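Local coordinates for protein N-acetylglucosaminidase (Ostrinia furnacalis, PDB 3OZP) that hydrolyses beta-linked N-acetylglucosamine units one at a time from the non-reducing ends of chitooligosaccharides, with a preference for shorter substrates, at residues A[191-196]-A[500-505]; A[205-210]-A[258-263]; A[221-226]-A[270-275]. All blocks are in the same frame, centred on the assembly; numbering follows the deposited sequence.

Interaction 1 of 3, residues A[191-196]-A[500-505]; sequences GILLDT and ALWSEQ. With OAN (O-(2-acetamido-2-deoxy D-glucopyranosylidene) amino-N-phenylcarbamate), chain B.
Asp195 OD1 is gripped by two groups: Ser503 N donates to it at 3.0 Å, approaching 45° out of the carboxylate plane, and Arg198 forms a salt bridge with the same oxygen. This is the seam of a TIM barrel, where the first strand, 189-195, meets the eighth, 494-501, in parallel. Leu501 N to Leu193 O (2.9 Å) and Asp195 N to Leu501 O (3.2 Å) make the join. Just beyond the strand end Ser503 OG donates to Asp195 O at 2.6 Å, in the carbonyl plane and on a lone pair, while Tyr201 shares the serine hydroxyl.

Leu193 CD2 sits over one face of the Trp502 indole, 4.1 Å from the centroid of the six-membered ring; on the opposite face the pyranose ring of OAN lies with CAC 3.7 Å above the indole plane. At the edge, Asp195 OD1 comes near Trp502 CE3 in the indole plane, its carboxylate turned 70° from the ring. With an alanine in place of Trp502 the sugar would probably lose its flat floor, and Leu193 CD2 the ring it rests on. Tyr453 and Trp402 bring further rings to this sugar-binding pocket at the C-terminal end of the barrel. Glu504, beside Glu306, which is essential for chitooligosaccharide binding, is bent at chi2 (90°), which turns its carboxylate toward the sugar; Glu504 OE2 accepts from OAN OAK at 2.6 Å.

Interaction 2 of 3, residues A[205-210]-A[258-263]; sequences SIKRTI and IREVVR
The carboxylate of Glu260 is the flat group that reaches across this contact: carried on an extended chain, it sets OE2 against the aliphatic part of the lysine opposite, 3.1 Å from Lys207 CE. The two side chains meet at about a right angle. Lys207 NZ stays 4.2 Å from Glu260 OE2, beyond salt-bridge range, the lysine chain being bent at both chi3 and chi4; the residue also makes a cation-pi contact with Phe264.

Helices 203-215 and 255-267 are neighbours in the outer layer of the TIM barrel, leading into its second and third strands. Their segments run almost parallel, 9° apart, with axes 10.2 Å from each other. Within helix 203-215, Ser205 O accepts both Thr209 N and Thr209 OG1, and the outer side of the same helix is tied to Asp512 through Arg208.

Between the helices Val261 CG1 meets two isoleucines one turn apart. Ile206 offers its branch methyl, CG2, 3.8 Å from Val261 CG1, and its side chain stands at about a right angle to the valine; Ile210 comes in on a slant with the end of its longer branch, CD1, 3.7 Å from Val261 CG1. The valine methyl is placed by a chi1 of 171°, which sets it anti to the backbone nitrogen, and it also rests on the indole of Trp223 in the underlying strand, with Val261 CG1 3.8 Å from Trp223 CZ3.

Interaction 3 of 3, residues A[221-226]-A[270-275]; sequences FHWHIT and VRVLPE
His224 and Glu275 face each other inside the barrel with imidazole and carboxylate planes 78° apart, and His224 ND1 donates to Glu275 OE1 at 2.7 Å, although the exact place of that oxygen is less sure. OE1 lies at the edge of the imidazole, in its plane. Glu275 gets there on a fully extended chain, CG anti to the backbone N (chi1 -180°), and His222 stands on the same face of the sheet. The second oxygen of Glu275, OE2, accepts from Trp402, while His224 NE2 bonds to Asp227, a residue assigned to the probable charge relay. Glu275 may thus act as a second shell, fixing the rotation of the histidine that meets Asp227. Water 1 sits over the centre of the His224 ring, 3.5 Å above it, and donates to both Thr226 O and Glu275 O.

The opposite face of the sheet, carrying Phe221, Trp223, Val272 and Pro274, is mostly apolar. Trp223 and Val272 lie side by side and point the same way, with Val272 CG1 at the indole edge, 3.8 Å from Trp223 CE3, and Ile225 CD1 over one face of the indole. Trp223 NE1 bonds to Thr196.

These faces belong to strands 220-224 and 271-278, the second and third of the TIM barrel; the axes of the two segments approach to 4.7 Å and cross at -25°. Four backbone bonds join them, from Phe221 N to Arg271 O through to Glu275 N to Trp223 O. Strand 189-195 lies alongside 220-224, 340-343 alongside 271-278, and helix 203-215 covers Phe221 and Trp223 through Ile206.

Overall arrangement
All three contacts belong to one TIM barrel and are largely buried, yet their chemistry follows their place in it. Interactions 1 and 3 are strand pairings that share a sheet through the neighbouring strands 189-195 and 220-224; both combine backbone hydrogen bonds with polar side chains gathered at the ligand end. Interaction 2 lies one layer outward, away from the annotated sites, and joins its helices by apolar side chains without a hydrogen bond between the segments; its lysine and glutamate reach the surface. Ile206 links the layers, touching Leu194 of interaction 1 and both Phe221 and Trp223 of interaction 3. Helices 203-215 and 255-267 each precede a strand of interaction 3.

Interaction 1 of 3, residues A[191-196]-A[500-505]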
loop_
_atom_site.group_PDB
_atom_site.type_symbol
_atom_site.label_atom_id
_atom_site.label_comp_id
_atom_site.label_asym_id
_atom_site.label_seq_id
_atom_site.Cartn_x
_atom_site.Cartn_y
_atom_site.Cartn_z
ATOM N N GLY A 191 14.692 2.980 -15.288
ATOM C CA GLY A 191 13.709 1.905 -15.311
ATOM C C GLY A 191 12.999 1.501 -14.037
ATOM O O GLY A 191 13.384 1.882 -12.930
ATOM N N ILE A 192 11.932 0.730 -14.228
ATOM C CA ILE A 192 11.278 -0.022 -13.162
ATOM C C ILE A 192 11.142 -1.465 -13.634
ATOM O O ILE A 192 10.680 -1.717 -14.754
ATOM C CB ILE A 192 9.877 0.544 -12.815
ATOM C CG1 ILE A 192 10.004 1.930 -12.163
ATOM C CG2 ILE A 192 9.123 -0.419 -11.887
ATOM C CD1 ILE A 192 8.689 2.627 -11.925
ATOM N N LEU A 193 11.575 -2.402 -12.793
ATOM C CA LEU A 193 11.302 -3.810 -13.029
ATOM C C LEU A 193 9.987 -4.174 -12.353
ATOM O O LEU A 193 9.799 -3.908 -11.159
ATOM C CB LEU A 193 12.431 -4.700 -12.492
ATOM C CG LEU A 193 12.264 -6.224 -12.643
ATOM C CD1 LEU A 193 13.611 -6.889 -12.703
ATOM C CD2 LEU A 193 11.445 -6.837 -11.506
ATOM N N LEU A 194 9.086 -4.781 -13.126
ATOM C CA LEU A 194 7.864 -5.368 -12.589
ATOM C C LEU A 194 7.858 -6.879 -12.796
ATOM O O LEU A 194 7.894 -7.366 -13.926
ATOM C CB LEU A 194 6.622 -4.757 -13.240
ATOM C CG LEU A 194 5.305 -5.081 -12.520
ATOM C CD1 LEU A 194 5.368 -4.607 -11.070
ATOM C CD2 LEU A 194 4.105 -4.489 -13.246
ATOM N N ASP A 195 7.819 -7.601 -11.685
ATOM C CA ASP A 195 7.739 -9.051 -11.667
ATOM C C ASP A 195 6.251 -9.409 -11.712
ATOM O O ASP A 195 5.511 -9.109 -10.780
ATOM C CB ASP A 195 8.441 -9.547 -10.392
ATOM C CG ASP A 195 8.149 -11.006 -10.046
ATOM O OD1 ASP A 195 8.563 -11.412 -8.936
ATOM O OD2 ASP A 195 7.533 -11.745 -10.842
ATOM N N THR A 196 5.805 -9.996 -12.818
ATOM C CA THR A 196 4.385 -10.357 -12.969
ATOM C C THR A 196 4.203 -11.872 -12.997
ATOM O O THR A 196 3.217 -12.390 -13.552
ATOM C CB THR A 196 3.749 -9.745 -14.239
ATOM O OG1 THR A 196 4.346 -10.322 -15.413
ATOM C CG2 THR A 196 3.909 -8.228 -14.261
ATOM N N ALA A 500 13.639 -2.218 -8.533
ATOM C CA ALA A 500 13.134 -3.573 -8.730
ATOM C C ALA A 500 11.942 -3.857 -7.826
ATOM O O ALA A 500 12.054 -3.804 -6.603
ATOM C CB ALA A 500 14.244 -4.587 -8.500
ATOM N N LEU A 501 10.790 -4.129 -8.435
ATOM C CA LEU A 501 9.643 -4.615 -7.677
ATOM C C LEU A 501 9.415 -6.100 -7.944
ATOM O O LEU A 501 8.668 -6.491 -8.849
ATOM C CB LEU A 501 8.373 -3.790 -7.942
ATOM C CG LEU A 501 7.094 -4.200 -7.189
ATOM C CD1 LEU A 501 7.314 -4.345 -5.669
ATOM C CD2 LEU A 501 5.971 -3.208 -7.487
ATOM N N TRP A 502 10.089 -6.916 -7.145
ATOM C CA TRP A 502 9.826 -8.341 -7.087
ATOM C C TRP A 502 8.487 -8.531 -6.386
ATOM O O TRP A 502 8.093 -7.711 -5.551
ATOM C CB TRP A 502 10.955 -9.049 -6.351
ATOM C CG TRP A 502 12.262 -8.840 -7.042
ATOM C CD1 TRP A 502 13.277 -8.029 -6.642
ATOM C CD2 TRP A 502 12.676 -9.418 -8.288
ATOM N NE1 TRP A 502 14.310 -8.079 -7.547
ATOM C CE2 TRP A 502 13.968 -8.921 -8.570
ATOM C CE3 TRP A 502 12.081 -10.314 -9.190
ATOM C CZ2 TRP A 502 14.685 -9.295 -9.711
ATOM C CZ3 TRP A 502 12.789 -10.684 -10.329
ATOM C CH2 TRP A 502 14.086 -10.180 -10.575
ATOM N N SER A 503 7.779 -9.597 -6.743
ATOM C CA SER A 503 6.356 -9.655 -6.436
ATOM C C SER A 503 5.921 -10.852 -5.606
ATOM O O SER A 503 4.754 -11.246 -5.648
ATOM C CB SER A 503 5.548 -9.549 -7.727
ATOM O OG SER A 503 5.815 -8.309 -8.371
ATOM N N GLU A 504 6.849 -11.422 -4.838
ATOM C CA GLU A 504 6.477 -12.447 -3.865
ATOM C C GLU A 504 5.420 -11.899 -2.912
ATOM O O GLU A 504 4.571 -12.645 -2.418
ATOM C CB GLU A 504 7.692 -12.947 -3.080
ATOM C CG GLU A 504 8.679 -13.778 -3.906
ATOM C CD GLU A 504 9.768 -12.941 -4.578
ATOM O OE1 GLU A 504 9.664 -11.694 -4.599
ATOM O OE2 GLU A 504 10.733 -13.542 -5.095
ATOM N N GLN A 505 5.470 -10.589 -2.672
ATOM C CA GLN A 505 4.562 -9.916 -1.745
ATOM C C GLN A 505 3.994 -8.625 -2.338
ATOM O O GLN A 505 3.774 -7.640 -1.625
ATOM C CB GLN A 505 5.283 -9.618 -0.432
ATOM C CG GLN A 505 5.770 -10.856 0.305
ATOM C CD GLN A 505 6.520 -10.506 1.554
ATOM O OE1 GLN A 505 5.960 -10.520 2.648
ATOM N NE2 GLN A 505 7.788 -10.169 1.406
HETATM C CAH OAN B . 18.211 -11.053 -9.312
HETATM C CAG OAN B . 17.294 -11.322 -8.119
HETATM O OAN OAN B . 16.980 -10.407 -7.359
HETATM N NAI OAN B . 16.901 -12.608 -7.980
HETATM C CAB OAN B . 15.986 -13.088 -6.919
HETATM C CAC OAN B . 14.548 -12.701 -7.346
HETATM O OAJ OAN B . 13.987 -13.747 -8.142
HETATM C CAD OAN B . 13.682 -12.442 -6.135
HETATM O OAK OAN B . 12.352 -12.116 -6.553
HETATM C CAE OAN B . 14.320 -11.285 -5.399
HETATM C CAF OAN B . 13.471 -10.876 -4.199
HETATM O OAM OAN B . 14.079 -9.771 -3.528
HETATM O OAL OAN B . 15.628 -11.690 -4.926
HETATM C CAA OAN B . 16.378 -12.609 -5.634
HETATM N NAY OAN B . 17.516 -13.082 -5.126
HETATM O OAQ OAN B . 17.926 -12.536 -3.810
HETATM C CAP OAN B . 18.240 -13.447 -2.840
HETATM O OAR OAN B . 19.014 -14.379 -3.074
HETATM N NAO OAN B . 17.707 -13.257 -1.619
HETATM C CAS OAN B . 17.950 -14.054 -0.573
HETATM C CAT OAN B . 19.128 -13.911 0.168
HETATM C CAU OAN B . 19.358 -14.727 1.278
HETATM C CAV OAN B . 18.405 -15.676 1.656
HETATM C CAW OAN B . 17.222 -15.812 0.929
HETATM C CAX OAN B . 16.992 -14.995 -0.181
#

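Interaction 2 of 3, residues A[205-210]-A[258-263]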
loop_
_atom_site.group_PDB
_atom_site.type_symbol
_atom_site.label_atom_id
_atom_site.label_comp_id
_atom_site.label_asym_id
_atom_site.label_seq_id
_atom_site.Cartn_x
_atom_site.Cartn_y
_atom_site.Cartn_z
ATOM N N SER A 205 -3.376 -1.984 -14.231
ATOM C CA SER A 205 -2.386 -1.546 -13.244
ATOM C C SER A 205 -1.014 -1.304 -13.888
ATOM O O SER A 205 -0.280 -0.412 -13.472
ATOM C CB SER A 205 -2.278 -2.549 -12.086
ATOM O OG SER A 205 -1.556 -3.708 -12.472
ATOM N N ILE A 206 -0.687 -2.092 -14.907
ATOM C CA ILE A 206 0.554 -1.910 -15.660
ATOM C C ILE A 206 0.535 -0.585 -16.432
ATOM O O ILE A 206 1.515 0.161 -16.414
ATOM C CB ILE A 206 0.845 -3.125 -16.576
ATOM C CG1 ILE A 206 1.117 -4.375 -15.723
ATOM C CG2 ILE A 206 2.036 -2.843 -17.498
ATOM C CD1 ILE A 206 1.132 -5.691 -16.510
ATOM N N LYS A 207 -0.588 -0.276 -17.079
ATOM C CA LYS A 207 -0.729 0.995 -17.798
ATOM C C LYS A 207 -0.674 2.209 -16.859
ATOM O O LYS A 207 -0.033 3.218 -17.173
ATOM C CB LYS A 207 -2.010 0.999 -18.622
ATOM C CG LYS A 207 -1.939 0.075 -19.829
ATOM C CD LYS A 207 -3.321 -0.296 -20.325
ATOM C CE LYS A 207 -3.869 0.721 -21.296
ATOM N NZ LYS A 207 -4.458 1.898 -20.600
ATOM N N ARG A 208 -1.329 2.089 -15.706
ATOM C CA ARG A 208 -1.291 3.116 -14.662
ATOM C C ARG A 208 0.152 3.392 -14.192
ATOM O O ARG A 208 0.530 4.549 -13.968
ATOM C CB ARG A 208 -2.181 2.684 -13.487
ATOM C CG ARG A 208 -2.333 3.711 -12.378
ATOM C CD ARG A 208 -3.372 3.283 -11.335
ATOM N NE ARG A 208 -2.937 2.139 -10.530
ATOM C CZ ARG A 208 -3.536 0.947 -10.505
ATOM N NH1 ARG A 208 -4.622 0.715 -11.241
ATOM N NH2 ARG A 208 -3.050 -0.016 -9.729
ATOM N N THR A 209 0.938 2.326 -14.048
ATOM C CA THR A 209 2.367 2.413 -13.726
ATOM C C THR A 209 3.141 3.206 -14.787
ATOM O O THR A 209 3.976 4.056 -14.454
ATOM C CB THR A 209 2.978 1.003 -13.583
ATOM O OG1 THR A 209 2.296 0.300 -12.543
ATOM C CG2 THR A 209 4.467 1.066 -13.255
ATOM N N ILE A 210 2.856 2.922 -16.054
ATOM C CA ILE A 210 3.460 3.652 -17.174
ATOM C C ILE A 210 3.096 5.146 -17.141
ATOM O O ILE A 210 3.958 6.002 -17.375
ATOM C CB ILE A 210 3.132 2.982 -18.537
ATOM C CG1 ILE A 210 3.851 1.625 -18.627
ATOM C CG2 ILE A 210 3.534 3.892 -19.714
ATOM C CD1 ILE A 210 3.349 0.692 -19.720
ATOM N N ILE A 258 -0.561 -7.236 -24.573
ATOM C CA ILE A 258 0.835 -6.801 -24.620
ATOM C C ILE A 258 1.029 -5.692 -25.660
ATOM O O ILE A 258 1.671 -4.680 -25.370
ATOM C CB ILE A 258 1.807 -7.987 -24.835
ATOM C CG1 ILE A 258 1.744 -8.931 -23.627
ATOM C CG2 ILE A 258 3.236 -7.491 -25.041
ATOM C CD1 ILE A 258 2.439 -10.249 -23.824
ATOM N N ARG A 259 0.450 -5.861 -26.849
ATOM C CA ARG A 259 0.478 -4.801 -27.862
ATOM C C ARG A 259 -0.086 -3.486 -27.326
ATOM O O ARG A 259 0.468 -2.412 -27.580
ATOM C CB ARG A 259 -0.260 -5.227 -29.136
ATOM C CG ARG A 259 0.531 -6.194 -30.003
ATOM C CD ARG A 259 -0.200 -6.533 -31.302
ATOM N NE ARG A 259 0.660 -7.291 -32.211
ATOM C CZ ARG A 259 0.447 -8.547 -32.606
ATOM N NH1 ARG A 259 -0.621 -9.223 -32.197
ATOM N NH2 ARG A 259 1.306 -9.127 -33.436
ATOM N N GLU A 260 -1.181 -3.577 -26.576
ATOM C CA GLU A 260 -1.799 -2.412 -25.941
ATOM C C GLU A 260 -0.822 -1.724 -24.974
ATOM O O GLU A 260 -0.642 -0.508 -25.029
ATOM C CB GLU A 260 -3.092 -2.828 -25.227
ATOM C CG GLU A 260 -3.846 -1.694 -24.551
ATOM C CD GLU A 260 -5.072 -2.168 -23.785
ATOM O OE1 GLU A 260 -5.674 -3.197 -24.171
ATOM O OE2 GLU A 260 -5.434 -1.502 -22.790
ATOM N N VAL A 261 -0.177 -2.510 -24.116
ATOM C CA VAL A 261 0.788 -1.980 -23.149
ATOM C C VAL A 261 2.014 -1.361 -23.841
ATOM O O VAL A 261 2.464 -0.275 -23.463
ATOM C CB VAL A 261 1.216 -3.064 -22.126
ATOM C CG1 VAL A 261 2.382 -2.581 -21.264
ATOM C CG2 VAL A 261 0.035 -3.462 -21.242
ATOM N N VAL A 262 2.532 -2.052 -24.854
ATOM C CA VAL A 262 3.699 -1.598 -25.608
ATOM C C VAL A 262 3.434 -0.252 -26.309
ATOM O O VAL A 262 4.270 0.654 -26.254
ATOM C CB VAL A 262 4.189 -2.698 -26.600
ATOM C CG1 VAL A 262 5.166 -2.139 -27.619
ATOM C CG2 VAL A 262 4.834 -3.862 -25.835
ATOM N N ARG A 263 2.269 -0.130 -26.945
ATOM C CA ARG A 263 1.842 1.116 -27.596
ATOM C C ARG A 263 1.625 2.246 -26.580
ATOM O O ARG A 263 2.063 3.382 -26.796
ATOM C CB ARG A 263 0.569 0.875 -28.423
ATOM C CG ARG A 263 -0.115 2.136 -28.969
ATOM C CD ARG A 263 0.670 2.785 -30.107
ATOM N NE ARG A 263 0.157 4.125 -30.400
ATOM C CZ ARG A 263 0.472 4.847 -31.474
ATOM N NH1 ARG A 263 1.307 4.372 -32.390
ATOM N NH2 ARG A 263 -0.057 6.055 -31.631
#

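Interaction 3 of 3, residues A[221-226]-A[270-275]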
loop_
_atom_site.group_PDB
_atom_site.type_symbol
_atom_site.label_atom_id
_atom_site.label_comp_id
_atom_site.label_asym_id
_atom_site.label_seq_id
_atom_site.Cartn_x
_atom_site.Cartn_y
_atom_site.Cartn_z
ATOM N N PHE A 221 10.294 0.162 -18.847
ATOM C CA PHE A 221 9.536 -0.778 -18.070
ATOM C C PHE A 221 10.071 -2.170 -18.380
ATOM O O PHE A 221 9.914 -2.680 -19.491
ATOM C CB PHE A 221 8.061 -0.639 -18.410
ATOM C CG PHE A 221 7.164 -1.426 -17.527
ATOM C CD1 PHE A 221 6.090 -2.109 -18.067
ATOM C CD2 PHE A 221 7.378 -1.468 -16.153
ATOM C CE1 PHE A 221 5.249 -2.836 -17.267
ATOM C CE2 PHE A 221 6.546 -2.187 -15.337
ATOM C CZ PHE A 221 5.468 -2.881 -15.893
ATOM N N HIS A 222 10.734 -2.745 -17.385
ATOM C CA HIS A 222 11.371 -4.052 -17.473
ATOM C C HIS A 222 10.361 -5.062 -16.940
ATOM O O HIS A 222 10.094 -5.128 -15.740
ATOM C CB HIS A 222 12.690 -4.011 -16.677
ATOM C CG HIS A 222 13.351 -5.339 -16.447
ATOM N ND1 HIS A 222 12.862 -6.535 -16.928
ATOM C CD2 HIS A 222 14.499 -5.644 -15.794
ATOM C CE1 HIS A 222 13.662 -7.518 -16.561
ATOM N NE2 HIS A 222 14.662 -7.006 -15.869
ATOM N N TRP A 223 9.786 -5.820 -17.866
ATOM C CA TRP A 223 8.690 -6.734 -17.564
ATOM C C TRP A 223 9.238 -8.140 -17.337
ATOM O O TRP A 223 9.510 -8.875 -18.293
ATOM C CB TRP A 223 7.686 -6.710 -18.722
ATOM C CG TRP A 223 6.325 -7.285 -18.428
ATOM C CD1 TRP A 223 5.997 -8.185 -17.453
ATOM C CD2 TRP A 223 5.120 -7.038 -19.164
ATOM N NE1 TRP A 223 4.659 -8.489 -17.519
ATOM C CE2 TRP A 223 4.096 -7.803 -18.560
ATOM C CE3 TRP A 223 4.804 -6.228 -20.264
ATOM C CZ2 TRP A 223 2.779 -7.793 -19.025
ATOM C CZ3 TRP A 223 3.492 -6.215 -20.725
ATOM C CH2 TRP A 223 2.495 -6.992 -20.102
ATOM N N HIS A 224 9.418 -8.491 -16.065
ATOM C CA HIS A 224 9.872 -9.817 -15.669
ATOM C C HIS A 224 8.640 -10.716 -15.675
ATOM O O HIS A 224 7.973 -10.905 -14.651
ATOM C CB HIS A 224 10.526 -9.760 -14.286
ATOM C CG HIS A 224 11.093 -11.066 -13.822
ATOM N ND1 HIS A 224 12.414 -11.416 -14.016
ATOM C CD2 HIS A 224 10.529 -12.090 -13.141
ATOM C CE1 HIS A 224 12.632 -12.607 -13.487
ATOM N NE2 HIS A 224 11.505 -13.038 -12.948
ATOM N N ILE A 225 8.348 -11.254 -16.853
ATOM C CA ILE A 225 7.036 -11.833 -17.152
ATOM C C ILE A 225 6.875 -13.309 -16.753
ATOM O O ILE A 225 5.756 -13.753 -16.491
ATOM C CB ILE A 225 6.638 -11.558 -18.639
ATOM C CG1 ILE A 225 5.145 -11.808 -18.882
ATOM C CG2 ILE A 225 7.551 -12.319 -19.629
ATOM C CD1 ILE A 225 4.599 -11.112 -20.132
ATOM N N THR A 226 7.978 -14.050 -16.671
ATOM C CA THR A 226 7.929 -15.462 -16.291
ATOM C C THR A 226 8.858 -15.753 -15.121
ATOM O O THR A 226 9.830 -15.037 -14.894
ATOM C CB THR A 226 8.327 -16.401 -17.465
ATOM O OG1 THR A 226 9.637 -16.055 -17.935
ATOM C CG2 THR A 226 7.329 -16.300 -18.611
ATOM N N VAL A 270 8.084 5.403 -23.024
ATOM C CA VAL A 270 8.487 4.263 -22.201
ATOM C C VAL A 270 8.698 2.998 -23.040
ATOM O O VAL A 270 7.768 2.472 -23.658
ATOM C CB VAL A 270 7.485 3.994 -21.044
ATOM C CG1 VAL A 270 7.845 2.698 -20.283
ATOM C CG2 VAL A 270 7.434 5.177 -20.093
ATOM N N ARG A 271 9.948 2.547 -23.052
ATOM C CA ARG A 271 10.378 1.289 -23.652
ATOM C C ARG A 271 9.887 0.125 -22.787
ATOM O O ARG A 271 10.177 0.070 -21.593
ATOM C CB ARG A 271 11.913 1.292 -23.706
ATOM C CG ARG A 271 12.601 -0.038 -23.967
ATOM C CD ARG A 271 14.035 -0.016 -23.418
ATOM N NE ARG A 271 14.978 0.697 -24.285
ATOM C CZ ARG A 271 15.640 1.811 -23.964
ATOM N NH1 ARG A 271 16.478 2.349 -24.840
ATOM N NH2 ARG A 271 15.479 2.392 -22.780
ATOM N N VAL A 272 9.131 -0.791 -23.390
ATOM C CA VAL A 272 8.689 -1.995 -22.686
ATOM C C VAL A 272 9.630 -3.153 -23.020
ATOM O O VAL A 272 9.609 -3.698 -24.122
ATOM C CB VAL A 272 7.200 -2.337 -22.980
ATOM C CG1 VAL A 272 6.772 -3.593 -22.218
ATOM C CG2 VAL A 272 6.302 -1.161 -22.614
ATOM N N LEU A 273 10.458 -3.507 -22.045
ATOM C CA LEU A 273 11.563 -4.436 -22.228
ATOM C C LEU A 273 11.253 -5.779 -21.549
ATOM O O LEU A 273 11.186 -5.853 -20.321
ATOM C CB LEU A 273 12.840 -3.814 -21.639
ATOM C CG LEU A 273 14.239 -4.296 -22.032
ATOM C CD1 LEU A 273 15.300 -3.368 -21.427
ATOM C CD2 LEU A 273 14.505 -5.742 -21.622
ATOM N N PRO A 274 11.057 -6.846 -22.350
ATOM C CA PRO A 274 10.705 -8.146 -21.777
ATOM C C PRO A 274 11.914 -8.901 -21.241
ATOM O O PRO A 274 13.013 -8.792 -21.801
ATOM C CB PRO A 274 10.118 -8.902 -22.971
ATOM C CG PRO A 274 10.859 -8.347 -24.154
ATOM C CD PRO A 274 11.089 -6.884 -23.826
ATOM N N GLU A 275 11.706 -9.651 -20.163
ATOM C CA GLU A 275 12.690 -10.612 -19.686
ATOM C C GLU A 275 12.135 -12.028 -19.736
ATOM O O GLU A 275 11.043 -12.297 -19.216
ATOM C CB GLU A 275 13.137 -10.308 -18.251
ATOM C CG GLU A 275 14.185 -11.295 -17.717
ATOM C CD GLU A 275 14.517 -11.109 -16.247
ATOM O OE1 GLU A 275 14.080 -10.106 -15.644
ATOM O OE2 GLU A 275 15.212 -11.978 -15.677
HETATM O O HOH W 1 11.439 -13.577 -16.720
#